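PDB 2W40: glycerol kinase, putative from Plasmodium falciparum, which probably phosphorylates glycerol with ATP to give sn-glycerol 3-phosphate in glycerol breakdown. Local coordinates for residues V88-R93 and G160-G165; P98-I103 and L144-N149; T344-V349 and A366-M371. One frame throughout, in Å; residues are numbered along the deposited sequence. Where two conformers were deposited one is given.

Interaction 1. Residues V88-R93 and G160-G165; sequences VIIWDR and GTAVIG. With EDO (1,2-ethanediol), chain B.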
ATOM      1  N   VAL C  88      12.171  23.720  13.509  1.00  6.45           N
ATOM      2  CA  VAL C  88      13.184  24.786  13.712  1.00  6.51           C
ATOM      3  C   VAL C  88      13.196  25.729  12.487  1.00  5.73           C
ATOM      4  O   VAL C  88      13.091  25.294  11.317  1.00  7.44           O
ATOM      5  CB  VAL C  88      14.591  24.243  14.119  1.00  6.66           C
ATOM      6  CG1 VAL C  88      15.157  23.422  12.976  1.00  8.32           C
ATOM      7  CG2 VAL C  88      15.526  25.371  14.555  1.00  7.39           C
ATOM      8  N   ILE C  89      13.351  26.997  12.833  1.00  6.66           N
ATOM      9  CA  ILE C  89      13.500  28.108  11.822  1.00  7.24           C
ATOM     10  C   ILE C  89      14.750  28.901  12.292  1.00  5.98           C
ATOM     11  O   ILE C  89      14.963  29.158  13.471  1.00  6.66           O
ATOM     12  CB  ILE C  89      12.274  29.033  11.725  1.00  8.43           C
ATOM     13  CG1 ILE C  89      10.983  28.250  11.437  1.00  9.64           C
ATOM     14  CG2 ILE C  89      12.439  30.137  10.631  1.00  8.35           C
ATOM     15  CD1 ILE C  89       9.844  29.023  12.110  1.00 11.91           C
ATOM     16  N   ILE C  90      15.538  29.303  11.305  1.00  5.75           N
ATOM     17  CA  ILE C  90      16.678  30.218  11.517  1.00  7.46           C
ATOM     18  C   ILE C  90      16.313  31.482  10.673  1.00  6.79           C
ATOM     19  O   ILE C  90      15.991  31.413   9.444  1.00  7.80           O
ATOM     20  CB  ILE C  90      18.058  29.637  11.124  1.00  7.95           C
ATOM     21  CG1 ILE C  90      18.271  28.304  11.864  1.00 10.36           C
ATOM     22  CG2 ILE C  90      19.222  30.619  11.403  1.00  7.93           C
ATOM     23  CD1 ILE C  90      19.598  27.568  11.577  1.00 10.25           C
ATOM     24  N   TRP C  91      16.317  32.619  11.359  1.00  6.82           N
ATOM     25  CA  TRP C  91      15.940  33.858  10.705  1.00  7.77           C
ATOM     26  C   TRP C  91      16.911  35.003  11.012  1.00  8.30           C
ATOM     27  O   TRP C  91      17.731  34.913  11.877  1.00  9.07           O
ATOM     28  CB  TRP C  91      14.529  34.322  11.066  1.00  8.38           C
ATOM     29  CG  TRP C  91      14.197  34.610  12.509  1.00  7.47           C
ATOM     30  CD1 TRP C  91      14.188  35.828  13.125  1.00  8.51           C
ATOM     31  CD2 TRP C  91      13.697  33.667  13.519  1.00  6.79           C
ATOM     32  NE1 TRP C  91      13.797  35.723  14.421  1.00  8.71           N
ATOM     33  CE2 TRP C  91      13.455  34.420  14.705  1.00  8.00           C
ATOM     34  CE3 TRP C  91      13.492  32.292  13.542  1.00  5.88           C
ATOM     35  CZ2 TRP C  91      12.934  33.824  15.865  1.00  7.08           C
ATOM     36  CZ3 TRP C  91      12.966  31.696  14.708  1.00  9.24           C
ATOM     37  CH2 TRP C  91      12.690  32.455  15.846  1.00  7.18           C
ATOM     38  N   ASP C  92      16.815  36.063  10.208  1.00  9.57           N
ATOM     39  CA  ASP C  92      17.588  37.272  10.387  1.00  9.71           C
ATOM     40  C   ASP C  92      17.015  38.065  11.595  1.00 10.60           C
ATOM     41  O   ASP C  92      15.823  38.388  11.605  1.00 12.04           O
ATOM     42  CB  ASP C  92      17.526  38.176   9.149  1.00 10.69           C
ATOM     43  CG  ASP C  92      18.287  39.468   9.362  1.00 13.01           C
ATOM     44  OD1 ASP C  92      19.472  39.416   9.653  1.00 17.72           O
ATOM     45  OD2 ASP C  92      17.692  40.518   9.141  1.00 18.89           O
ATOM     46  N   ARG C  93      17.845  38.408  12.568  1.00 10.99           N
ATOM     47  CA  ARG C  93      17.410  39.128  13.754  0.50 10.95           C
ATOM     48  C   ARG C  93      16.772  40.490  13.478  1.00 11.83           C
ATOM     49  O   ARG C  93      15.720  40.858  14.001  1.00 13.80           O
ATOM     50  CB  ARG C  93      18.624  39.291  14.648  0.50 12.23           C
ATOM     51  CG  ARG C  93      18.389  40.051  15.944  0.50 10.81           C
ATOM     52  CD  ARG C  93      19.499  39.824  16.946  0.50 12.69           C
ATOM     53  NE  ARG C  93      20.837  39.994  16.386  0.50 11.90           N
ATOM     54  CZ  ARG C  93      21.361  41.155  16.050  0.50 13.99           C
ATOM     55  NH1 ARG C  93      20.661  42.288  16.188  0.50 16.50           N
ATOM     56  NH2 ARG C  93      22.559  41.189  15.549  0.50 13.89           N
ATOM     57  N   GLY C 160      26.412  36.471  14.774  1.00 12.62           N
ATOM     58  CA  GLY C 160      25.314  36.798  15.672  1.00 13.51           C
ATOM     59  C   GLY C 160      24.159  37.544  15.111  1.00 13.92           C
ATOM     60  O   GLY C 160      23.378  38.167  15.859  1.00 15.82           O
ATOM     61  N   THR C 161      24.001  37.530  13.824  1.00 11.37           N
ATOM     62  CA  THR C 161      22.867  38.240  13.197  1.00 10.56           C
ATOM     63  C   THR C 161      21.663  37.330  12.840  1.00 10.77           C
ATOM     64  O   THR C 161      20.641  37.790  12.253  1.00 12.93           O
ATOM     65  CB  THR C 161      23.342  39.008  11.921  1.00 12.40           C
ATOM     66  OG1 THR C 161      23.828  38.115  10.912  1.00 13.40           O
ATOM     67  CG2 THR C 161      24.498  40.007  12.326  1.00 12.17           C
ATOM     68  N   ALA C 162      21.778  36.059  13.191  1.00  9.38           N
ATOM     69  CA  ALA C 162      20.682  35.100  13.058  1.00  8.87           C
ATOM     70  C   ALA C 162      20.063  34.828  14.451  1.00  8.92           C
ATOM     71  O   ALA C 162      20.713  34.998  15.475  1.00 10.14           O
ATOM     72  CB  ALA C 162      21.151  33.761  12.434  1.00 10.05           C
ATOM     73  N   VAL C 163      18.811  34.348  14.436  1.00  7.97           N
ATOM     74  CA  VAL C 163      18.129  33.759  15.599  1.00  8.50           C
ATOM     75  C   VAL C 163      17.807  32.319  15.171  1.00  6.86           C
ATOM     76  O   VAL C 163      17.252  32.091  14.024  1.00  8.11           O
ATOM     77  CB  VAL C 163      16.852  34.556  15.944  1.00  7.12           C
ATOM     78  CG1 VAL C 163      16.135  33.903  17.134  1.00  8.89           C
ATOM     79  CG2 VAL C 163      17.132  35.973  16.285  1.00  8.03           C
ATOM     80  N   ILE C 164      18.086  31.349  16.082  1.00  8.02           N
ATOM     81  CA  ILE C 164      17.667  29.959  15.869  1.00  8.06           C
ATOM     82  C   ILE C 164      16.497  29.761  16.856  1.00  8.78           C
ATOM     83  O   ILE C 164      16.659  29.903  18.058  1.00  8.10           O
ATOM     84  CB  ILE C 164      18.771  28.937  16.243  1.00  9.08           C
ATOM     85  CG1 ILE C 164      20.057  29.277  15.429  1.00  8.06           C
ATOM     86  CG2 ILE C 164      18.317  27.506  16.027  1.00  9.69           C
ATOM     87  CD1 ILE C 164      21.188  28.308  15.728  1.00 10.97           C
ATOM     88  N   GLY C 165      15.361  29.391  16.325  1.00  8.62           N
ATOM     89  CA  GLY C 165      14.189  29.215  17.175  1.00  7.17           C
ATOM     90  C   GLY C 165      13.235  28.108  16.810  1.00  6.71           C
ATOM     91  O   GLY C 165      13.020  27.798  15.632  1.00  7.64           O
TER
HETATM   92  C1  EDO B1512      16.246  25.802  19.033  1.00 23.94           C
HETATM   93  O1  EDO B1512      15.730  26.132  17.751  1.00 28.46           O
HETATM   94  C2  EDO B1512      17.106  26.879  19.651  1.00 19.97           C
HETATM   95  O2  EDO B1512      16.308  28.009  20.053  1.00 12.32           O
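With chi1 of 60° the CG of Trp91 sits in the crowded position between its backbone N and carbonyl carbon, and the indole swings across to the neighbouring strand; Val163, with CG1 anti to its backbone N (chi1 178°), lies over one face of it. Strands 88-92 and 162-166 form a two-stranded antiparallel sheet in the N-terminal FGGY domain. Ile89 with Gly165 and Trp91 with Val163 are its hydrogen-bonded pairs, each closed by two nearly straight N-H...O bonds, Val163 N to Trp91 O being the shortest at 2.8 Å. On the Trp91 face of the sheet, Val163 CB stands 3.8 Å from the centroid of the five-membered indole ring, a CH-pi contact, while Val163 CG1 approaches Trp91 CZ2 to 3.4 Å. The six-membered end reaches Gly165, which, having no side chain, leaves the room that Trp91 CH2 occupies. Trp170 and Phe173 of helix 167-176 meet the indole edge-to-face. On the other face, Ile90 and Ile164 run alongside each other in the same direction, their CG1 atoms 4.1 Å apart; helices 140-149 and 151-158 pack against this side. O2 of an ethanediol, probably from the crystallisation liquor, donates to Ile164 O at 2.8 Å. Asp92 still pairs with Ala162, but its side chain turns off, OD1 in a salt bridge with Lys156 and OD2 bonded to Thr95. Gly160, before the strand, ends the preceding helix in a Schellman motif. Arg93 N reaches Thr161 O at 2.9 Å, from above the carbonyl plane. Bent at chi3 (49°), the Arg93 side chain turns back and grips one atom side-on: Gly160 O lies in the guanidinium plane, 3.2 Å from Arg93 NE and 3.1 Å from Arg93 NH2.

Interaction 2. Residues P98-I103 and L144-N149; sequences PLYNAI and LWLIQN. With EDO (1,2-ethanediol), chain D.
Helix 140-149 packs here against the connection that follows strand 88-92 in the N-terminal FGGY domain and leads into the short strand 102-103. Leu146 carries most of the contact. Its CD2 methyl stands over one face of the Tyr100 ring, 3.9 Å from the ring centroid in a CH-pi contact and displaced toward the CB side, with CD2 of Leu146 3.6 Å from CD2 of Tyr100. Tyr100 reaches the helix because its CG is anti to the backbone N (chi1 -167°), and the two side chains cross obliquely. Ile103 comes tip to tip with the same leucine, its CD1 3.8 Å from Leu146 CG. That methyl also touches Trp145, one residue earlier on the helix, at CE3. The indole of Trp145 carries Asn149 ND2 above one face, 3.2 Å from the plane; ND2 donates to Trp145 O at 2.9 Å, on a lone pair of that carbonyl, which fixes the amide against the ring. Arg109 makes a cation-pi contact with Trp145 and also bonds Tyr100 OH, so one charge links both aromatics. Tyr100 OH bonds Glu46 too, and accepts from O1 of an ethanediol, probably from the crystallisation liquor, at 2.6 Å. The chemistry is thus split: methyl groups and one face of the Tyr100 ring hold segment to helix, while the phenol oxygen lies in a polar, charged cluster whose acid and base could polarise it.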
ATOM      1  N   PRO C  98      13.059  34.830   7.408  1.00 11.11           N
ATOM      2  CA  PRO C  98      13.567  33.464   7.485  1.00 11.45           C
ATOM      3  C   PRO C  98      14.665  33.250   6.474  1.00 11.09           C
ATOM      4  O   PRO C  98      14.548  33.715   5.351  1.00 11.31           O
ATOM      5  CB  PRO C  98      12.351  32.584   7.136  1.00 12.16           C
ATOM      6  CG  PRO C  98      11.227  33.404   7.443  1.00 14.84           C
ATOM      7  CD  PRO C  98      11.600  34.835   7.160  1.00 12.30           C
ATOM      8  N   LEU C  99      15.689  32.508   6.879  1.00  9.50           N
ATOM      9  CA  LEU C  99      16.778  32.218   5.969  1.00  9.89           C
ATOM     10  C   LEU C  99      16.512  30.914   5.224  1.00  8.78           C
ATOM     11  O   LEU C  99      17.267  30.576   4.310  1.00 10.49           O
ATOM     12  CB  LEU C  99      18.093  32.231   6.753  1.00 10.08           C
ATOM     13  CG  LEU C  99      18.490  33.561   7.398  1.00 11.87           C
ATOM     14  CD1 LEU C  99      19.645  33.270   8.267  1.00 11.97           C
ATOM     15  CD2 LEU C  99      18.958  34.553   6.395  1.00 19.05           C
ATOM     16  N   TYR C 100      15.521  30.135   5.689  1.00  9.11           N
ATOM     17  CA  TYR C 100      15.104  28.911   5.100  1.00  8.00           C
ATOM     18  C   TYR C 100      13.734  28.588   5.640  1.00  9.50           C
ATOM     19  O   TYR C 100      13.350  29.148   6.622  1.00  9.46           O
ATOM     20  CB  TYR C 100      16.105  27.808   5.462  1.00  7.53           C
ATOM     21  CG  TYR C 100      15.902  26.528   4.612  1.00 11.04           C
ATOM     22  CD1 TYR C 100      16.454  26.440   3.364  1.00 12.27           C
ATOM     23  CD2 TYR C 100      15.196  25.396   5.092  1.00 11.09           C
ATOM     24  CE1 TYR C 100      16.220  25.282   2.558  1.00 11.57           C
ATOM     25  CE2 TYR C 100      15.027  24.268   4.367  1.00  9.19           C
ATOM     26  CZ  TYR C 100      15.545  24.178   3.087  1.00  9.88           C
ATOM     27  OH  TYR C 100      15.390  23.080   2.246  1.00 12.75           O
ATOM     28  N   ASN C 101      13.004  27.677   4.992  1.00  7.83           N
ATOM     29  CA  ASN C 101      11.739  27.171   5.565  1.00  8.80           C
ATOM     30  C   ASN C 101      11.941  26.606   6.961  1.00  8.28           C
ATOM     31  O   ASN C 101      13.026  26.211   7.345  1.00  8.21           O
ATOM     32  CB  ASN C 101      11.114  26.100   4.702  1.00  8.69           C
ATOM     33  CG  ASN C 101      10.281  26.630   3.499  1.00 10.85           C
ATOM     34  OD1 ASN C 101      10.055  25.866   2.501  1.00 14.75           O
ATOM     35  ND2 ASN C 101       9.911  27.851   3.506  1.00  8.34           N
ATOM     36  N   ALA C 102      10.850  26.452   7.702  1.00  7.59           N
ATOM     37  CA  ALA C 102      10.896  25.608   8.889  1.00  8.17           C
ATOM     38  C   ALA C 102      11.200  24.161   8.413  1.00  7.57           C
ATOM     39  O   ALA C 102      10.581  23.677   7.520  1.00  9.04           O
ATOM     40  CB  ALA C 102       9.571  25.677   9.687  1.00  8.03           C
ATOM     41  N   ILE C 103      12.113  23.446   9.116  1.00  7.05           N
ATOM     42  CA  ILE C 103      12.306  22.041   8.964  1.00  7.14           C
ATOM     43  C   ILE C 103      11.615  21.345  10.142  1.00  5.88           C
ATOM     44  O   ILE C 103      11.915  21.615  11.320  1.00  7.41           O
ATOM     45  CB  ILE C 103      13.790  21.623   8.926  1.00  6.92           C
ATOM     46  CG1 ILE C 103      14.494  22.309   7.708  1.00  8.41           C
ATOM     47  CG2 ILE C 103      13.880  20.092   8.736  1.00  8.67           C
ATOM     48  CD1 ILE C 103      15.996  22.060   7.597  1.00  8.76           C
ATOM     49  N   LEU C 144      22.289  21.779  12.225  1.00  8.59           N
ATOM     50  CA  LEU C 144      23.545  21.385  11.613  1.00  9.68           C
ATOM     51  C   LEU C 144      23.441  21.265  10.092  1.00  8.29           C
ATOM     52  O   LEU C 144      24.284  21.789   9.326  1.00 11.35           O
ATOM     53  CB  LEU C 144      24.069  20.125  12.216  1.00 11.15           C
ATOM     54  CG  LEU C 144      25.438  19.593  11.649  1.00 11.46           C
ATOM     55  CD1 LEU C 144      26.568  20.597  11.798  1.00 11.70           C
ATOM     56  CD2 LEU C 144      25.760  18.233  12.341  1.00 10.60           C
ATOM     57  N   TRP C 145      22.432  20.618   9.610  1.00  9.72           N
ATOM     58  CA  TRP C 145      22.231  20.502   8.204  1.00  8.73           C
ATOM     59  C   TRP C 145      22.148  21.866   7.535  1.00  9.70           C
ATOM     60  O   TRP C 145      22.763  22.103   6.471  1.00 11.49           O
ATOM     61  CB  TRP C 145      20.947  19.731   7.910  1.00 10.89           C
ATOM     62  CG  TRP C 145      20.754  19.417   6.457  1.00 12.41           C
ATOM     63  CD1 TRP C 145      21.161  18.280   5.800  1.00 14.08           C
ATOM     64  CD2 TRP C 145      20.121  20.227   5.474  1.00 10.44           C
ATOM     65  NE1 TRP C 145      20.774  18.356   4.488  1.00 13.73           N
ATOM     66  CE2 TRP C 145      20.191  19.539   4.254  1.00 13.21           C
ATOM     67  CE3 TRP C 145      19.532  21.492   5.498  1.00 11.62           C
ATOM     68  CZ2 TRP C 145      19.628  20.037   3.090  1.00 12.36           C
ATOM     69  CZ3 TRP C 145      18.986  21.990   4.333  1.00 12.31           C
ATOM     70  CH2 TRP C 145      19.095  21.272   3.142  1.00 13.74           C
ATOM     71  N   LEU C 146      21.384  22.784   8.112  1.00 10.28           N
ATOM     72  CA  LEU C 146      21.230  24.168   7.581  1.00 10.90           C
ATOM     73  C   LEU C 146      22.592  24.882   7.484  1.00 10.67           C
ATOM     74  O   LEU C 146      22.912  25.497   6.478  1.00 13.87           O
ATOM     75  CB  LEU C 146      20.207  24.974   8.393  1.00 11.53           C
ATOM     76  CG  LEU C 146      18.779  24.523   8.113  1.00 12.71           C
ATOM     77  CD1 LEU C 146      17.877  25.102   9.258  1.00 13.45           C
ATOM     78  CD2 LEU C 146      18.368  24.954   6.711  1.00 14.43           C
ATOM     79  N   ILE C 147      23.399  24.788   8.515  1.00  9.66           N
ATOM     80  CA  ILE C 147      24.727  25.384   8.599  1.00 11.30           C
ATOM     81  C   ILE C 147      25.644  24.770   7.538  1.00 12.29           C
ATOM     82  O   ILE C 147      26.312  25.497   6.823  1.00 13.23           O
ATOM     83  CB  ILE C 147      25.333  25.120  10.000  1.00  9.02           C
ATOM     84  CG1 ILE C 147      24.666  25.985  11.086  1.00 10.49           C
ATOM     85  CG2 ILE C 147      26.835  25.430  10.126  1.00 12.54           C
ATOM     86  CD1 ILE C 147      25.077  25.537  12.511  1.00 10.04           C
ATOM     87  N   GLN C 148      25.590  23.446   7.369  1.00 12.51           N
ATOM     88  CA  GLN C 148      26.414  22.760   6.405  1.00 14.25           C
ATOM     89  C   GLN C 148      26.009  23.010   4.981  1.00 14.16           C
ATOM     90  O   GLN C 148      26.863  22.869   4.071  1.00 16.36           O
ATOM     91  CB  GLN C 148      26.417  21.249   6.649  1.00 14.71           C
ATOM     92  CG  GLN C 148      27.117  20.799   7.871  1.00 14.04           C
ATOM     93  CD  GLN C 148      27.280  19.313   7.899  1.00 16.47           C
ATOM     94  OE1 GLN C 148      26.644  18.561   7.117  1.00 22.43           O
ATOM     95  NE2 GLN C 148      28.157  18.862   8.790  1.00 17.61           N
ATOM     96  N   ASN C 149      24.749  23.351   4.718  1.00 12.86           N
ATOM     97  CA  ASN C 149      24.282  23.420   3.372  1.00 15.04           C
ATOM     98  C   ASN C 149      23.980  24.852   2.909  1.00 14.18           C
ATOM     99  O   ASN C 149      23.539  25.034   1.767  1.00 15.59           O
ATOM    100  CB  ASN C 149      23.101  22.505   3.208  1.00 16.43           C
ATOM    101  CG  ASN C 149      23.527  21.001   3.188  1.00 17.47           C
ATOM    102  OD1 ASN C 149      23.834  20.453   2.078  1.00 21.58           O
ATOM    103  ND2 ASN C 149      23.486  20.320   4.347  1.00 12.16           N
TER
HETATM  104  C1  EDO D1509      15.231  24.141  -0.755  1.00 31.03           C
HETATM  105  O1  EDO D1509      16.410  23.357  -0.179  1.00 32.07           O
HETATM  106  C2  EDO D1509      13.676  24.033  -0.464  1.00 31.32           C
HETATM  107  O2  EDO D1509      13.076  24.742   0.735  1.00 24.00           O

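Interaction 3. Residues T344-V349 and A366-M371; sequences TGVIFV and ASIYGM
Phe348 and Ile368 face each other as a non-hydrogen-bonded pair and cross obliquely: the isoleucine lays its side chain over one face of the phenyl ring, CG1 of Ile368 3.7 Å from the Phe348 centroid and almost exactly on the ring normal. Ile368 CD1 runs on to Phe348 CE1 at 3.6 Å. Phe348 CG is anti to its backbone N (chi1 -161°), which turns the ring toward strand 366-371; Ala366 CB meets the edge of this ring. Further along, Val346 CG1 crosses Ile368 CG2 at 3.8 Å. Ala383 and Leu384 of helix 377-403 pack on this face. The opposite face carries Tyr369, whose ring presents its edge to Val349, CE2 of Tyr369 lying 4.1 Å from CG2 of Val349; its hydroxyl bonds Thr499 of helix 482-500. In the backbone, Tyr369 N donates nearly along the C=O axis of Ile347, at 2.8 Å, whereas Ile347 N reaches Tyr369 O from above the carbonyl plane. Past Val346 and Gly370, two waters each donate to both Thr344 O and Gly370 O. Gly370, at phi 91°, has no CB to press on Gly345 O or on the preceding carbonyl. Ala366, Ile368 and Met371 pair with an antiparallel strand of the second subunit, and Tyr369 meets Tyr369 of that subunit, so this is a two-stranded antiparallel sheet continued across a dimer interface.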
ATOM      1  N   THR C 344      -8.022  -8.607   7.575  1.00 16.63           N
ATOM      2  CA  THR C 344      -7.708  -9.891   6.909  1.00 19.67           C
ATOM      3  C   THR C 344      -6.197 -10.184   6.819  1.00 18.91           C
ATOM      4  O   THR C 344      -5.673 -10.743   5.803  1.00 23.70           O
ATOM      5  CB  THR C 344      -8.338  -9.954   5.578  1.00 19.66           C
ATOM      6  OG1 THR C 344      -7.587  -9.165   4.709  1.00 23.94           O
ATOM      7  CG2 THR C 344      -9.733  -9.401   5.574  1.00 25.03           C
ATOM      8  N   GLY C 345      -5.555  -9.899   7.940  1.00 18.48           N
ATOM      9  CA  GLY C 345      -4.186 -10.179   8.222  1.00 16.83           C
ATOM     10  C   GLY C 345      -3.250  -9.155   7.600  1.00 15.82           C
ATOM     11  O   GLY C 345      -2.077  -9.333   7.742  1.00 18.46           O
ATOM     12  N   VAL C 346      -3.789  -8.146   6.938  1.00 11.60           N
ATOM     13  CA  VAL C 346      -2.925  -7.042   6.469  1.00 10.41           C
ATOM     14  C   VAL C 346      -2.305  -6.322   7.673  1.00 10.28           C
ATOM     15  O   VAL C 346      -3.004  -6.057   8.693  1.00  9.94           O
ATOM     16  CB  VAL C 346      -3.687  -6.030   5.570  1.00 10.42           C
ATOM     17  CG1 VAL C 346      -2.831  -4.750   5.211  1.00  9.83           C
ATOM     18  CG2 VAL C 346      -4.155  -6.803   4.258  1.00 13.76           C
ATOM     19  N   ILE C 347      -1.018  -5.974   7.565  1.00  8.44           N
ATOM     20  CA  ILE C 347      -0.341  -5.191   8.546  1.00  9.34           C
ATOM     21  C   ILE C 347       0.273  -4.048   7.829  1.00  8.44           C
ATOM     22  O   ILE C 347       0.886  -4.206   6.754  1.00  9.00           O
ATOM     23  CB  ILE C 347       0.739  -5.997   9.343  1.00  9.55           C
ATOM     24  CG1 ILE C 347       0.092  -7.179  10.029  1.00 12.13           C
ATOM     25  CG2 ILE C 347       1.581  -5.095  10.248  1.00 10.41           C
ATOM     26  CD1 ILE C 347       0.946  -8.170  10.503  1.00 16.15           C
ATOM     27  N   PHE C 348       0.203  -2.920   8.466  1.00  8.25           N
ATOM     28  CA  PHE C 348       0.762  -1.638   7.927  1.00  8.52           C
ATOM     29  C   PHE C 348       1.726  -1.109   8.972  1.00 10.52           C
ATOM     30  O   PHE C 348       1.282  -0.681  10.036  1.00 10.44           O
ATOM     31  CB  PHE C 348      -0.374  -0.631   7.660  1.00 10.13           C
ATOM     32  CG  PHE C 348      -0.041   0.524   6.723  1.00  7.02           C
ATOM     33  CD1 PHE C 348      -1.021   1.038   5.931  1.00 10.44           C
ATOM     34  CD2 PHE C 348       1.173   1.140   6.688  1.00 12.69           C
ATOM     35  CE1 PHE C 348      -0.785   2.105   5.139  1.00 11.81           C
ATOM     36  CE2 PHE C 348       1.442   2.153   5.820  1.00 13.31           C
ATOM     37  CZ  PHE C 348       0.431   2.670   5.057  1.00 11.18           C
ATOM     38  N   VAL C 349       3.022  -1.132   8.660  1.00  9.42           N
ATOM     39  CA  VAL C 349       4.000  -0.611   9.582  1.00 10.91           C
ATOM     40  C   VAL C 349       4.146   0.864   9.220  1.00 11.86           C
ATOM     41  O   VAL C 349       4.749   1.144   8.216  1.00 13.20           O
ATOM     42  CB  VAL C 349       5.355  -1.370   9.541  1.00 11.37           C
ATOM     43  CG1 VAL C 349       6.380  -0.726  10.467  1.00 11.70           C
ATOM     44  CG2 VAL C 349       5.173  -2.854   9.797  1.00 11.80           C
ATOM     45  N   ALA C 366       7.632   3.124   5.462  1.00  7.96           N
ATOM     46  CA  ALA C 366       6.274   2.609   5.621  1.00  6.86           C
ATOM     47  C   ALA C 366       6.099   1.444   4.669  1.00  7.79           C
ATOM     48  O   ALA C 366       6.523   1.469   3.506  1.00  9.13           O
ATOM     49  CB  ALA C 366       5.221   3.707   5.374  1.00  8.89           C
ATOM     50  N   SER C 367       5.538   0.344   5.210  1.00  9.37           N
ATOM     51  CA  SER C 367       5.457  -0.958   4.534  1.00  8.07           C
ATOM     52  C   SER C 367       4.070  -1.550   4.772  1.00  8.16           C
ATOM     53  O   SER C 367       3.515  -1.431   5.839  1.00 10.37           O
ATOM     54  CB  SER C 367       6.468  -1.893   5.158  1.00 10.67           C
ATOM     55  OG  SER C 367       7.741  -1.236   5.096  1.00 13.92           O
ATOM     56  N   ILE C 368       3.490  -2.171   3.746  1.00  9.56           N
ATOM     57  CA  ILE C 368       2.185  -2.876   3.825  1.00  9.61           C
ATOM     58  C   ILE C 368       2.376  -4.319   3.450  1.00  9.80           C
ATOM     59  O   ILE C 368       3.041  -4.606   2.434  1.00  9.51           O
ATOM     60  CB  ILE C 368       1.095  -2.239   2.902  1.00 10.38           C
ATOM     61  CG1 ILE C 368       0.939  -0.763   3.155  1.00 11.57           C
ATOM     62  CG2 ILE C 368      -0.289  -2.897   3.153  1.00 13.00           C
ATOM     63  CD1 ILE C 368       0.006   0.017   2.266  1.00 10.33           C
ATOM     64  N   TYR C 369       1.877  -5.229   4.296  1.00  9.33           N
ATOM     65  CA  TYR C 369       2.003  -6.649   4.087  1.00 10.18           C
ATOM     66  C   TYR C 369       0.660  -7.342   4.078  1.00  9.99           C
ATOM     67  O   TYR C 369      -0.299  -6.870   4.677  1.00 11.05           O
ATOM     68  CB  TYR C 369       2.799  -7.278   5.244  1.00 12.14           C
ATOM     69  CG  TYR C 369       4.141  -6.683   5.426  1.00 12.11           C
ATOM     70  CD1 TYR C 369       5.210  -7.163   4.681  1.00 14.45           C
ATOM     71  CD2 TYR C 369       4.386  -5.625   6.319  1.00 12.73           C
ATOM     72  CE1 TYR C 369       6.500  -6.618   4.812  1.00 15.36           C
ATOM     73  CE2 TYR C 369       5.731  -5.137   6.483  1.00  8.99           C
ATOM     74  CZ  TYR C 369       6.715  -5.586   5.678  1.00 12.33           C
ATOM     75  OH  TYR C 369       7.982  -5.084   5.817  1.00 14.92           O
ATOM     76  N   GLY C 370       0.603  -8.497   3.409  1.00  8.47           N
ATOM     77  CA  GLY C 370      -0.517  -9.398   3.590  1.00  9.31           C
ATOM     78  C   GLY C 370      -1.687  -9.247   2.693  1.00  8.48           C
ATOM     79  O   GLY C 370      -2.724  -9.919   2.909  1.00 10.24           O
ATOM     80  N   MET C 371      -1.562  -8.405   1.658  1.00  7.90           N
ATOM     81  CA  MET C 371      -2.712  -8.113   0.771  1.00  9.44           C
ATOM     82  C   MET C 371      -3.026  -9.248  -0.220  1.00 10.16           C
ATOM     83  O   MET C 371      -2.150  -9.944  -0.755  1.00 10.46           O
ATOM     84  CB  MET C 371      -2.495  -6.788   0.034  1.00  9.24           C
ATOM     85  CG  MET C 371      -2.130  -5.590   0.910  1.00 11.15           C
ATOM     86  SD  MET C 371      -2.157  -4.051   0.046  1.00 13.14           S
ATOM     87  CE  MET C 371      -0.659  -4.183  -0.962  1.00 17.08           C
TER
HETATM   88  O   HOH W   1      -5.436 -10.516   2.696  1.00 15.27           O
HETATM   89  O   HOH W   2      -2.698 -11.925   5.019  1.00 33.99           O

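In the fold
From the N terminus, 88-93 comes first of the six segments and pairs with strand 162-166, so interaction 1 closes a long, largely helical loop within the N-terminal FGGY region. Interaction 2 lies inside that loop and brings 98-103 against helix 140-149. The two touch: Ile90 O and Val88 O probably accept from Leu99 N and Ile103 N, and Ile90 CD1 packs on Leu146 CD1, joining sheet, connection and helix in one unit. Interaction 3 follows in series, closing a short loop without helix or strand in the C-terminal region; its centre lies about 43 Å from that of interaction 1 and 36 Å from that of interaction 2.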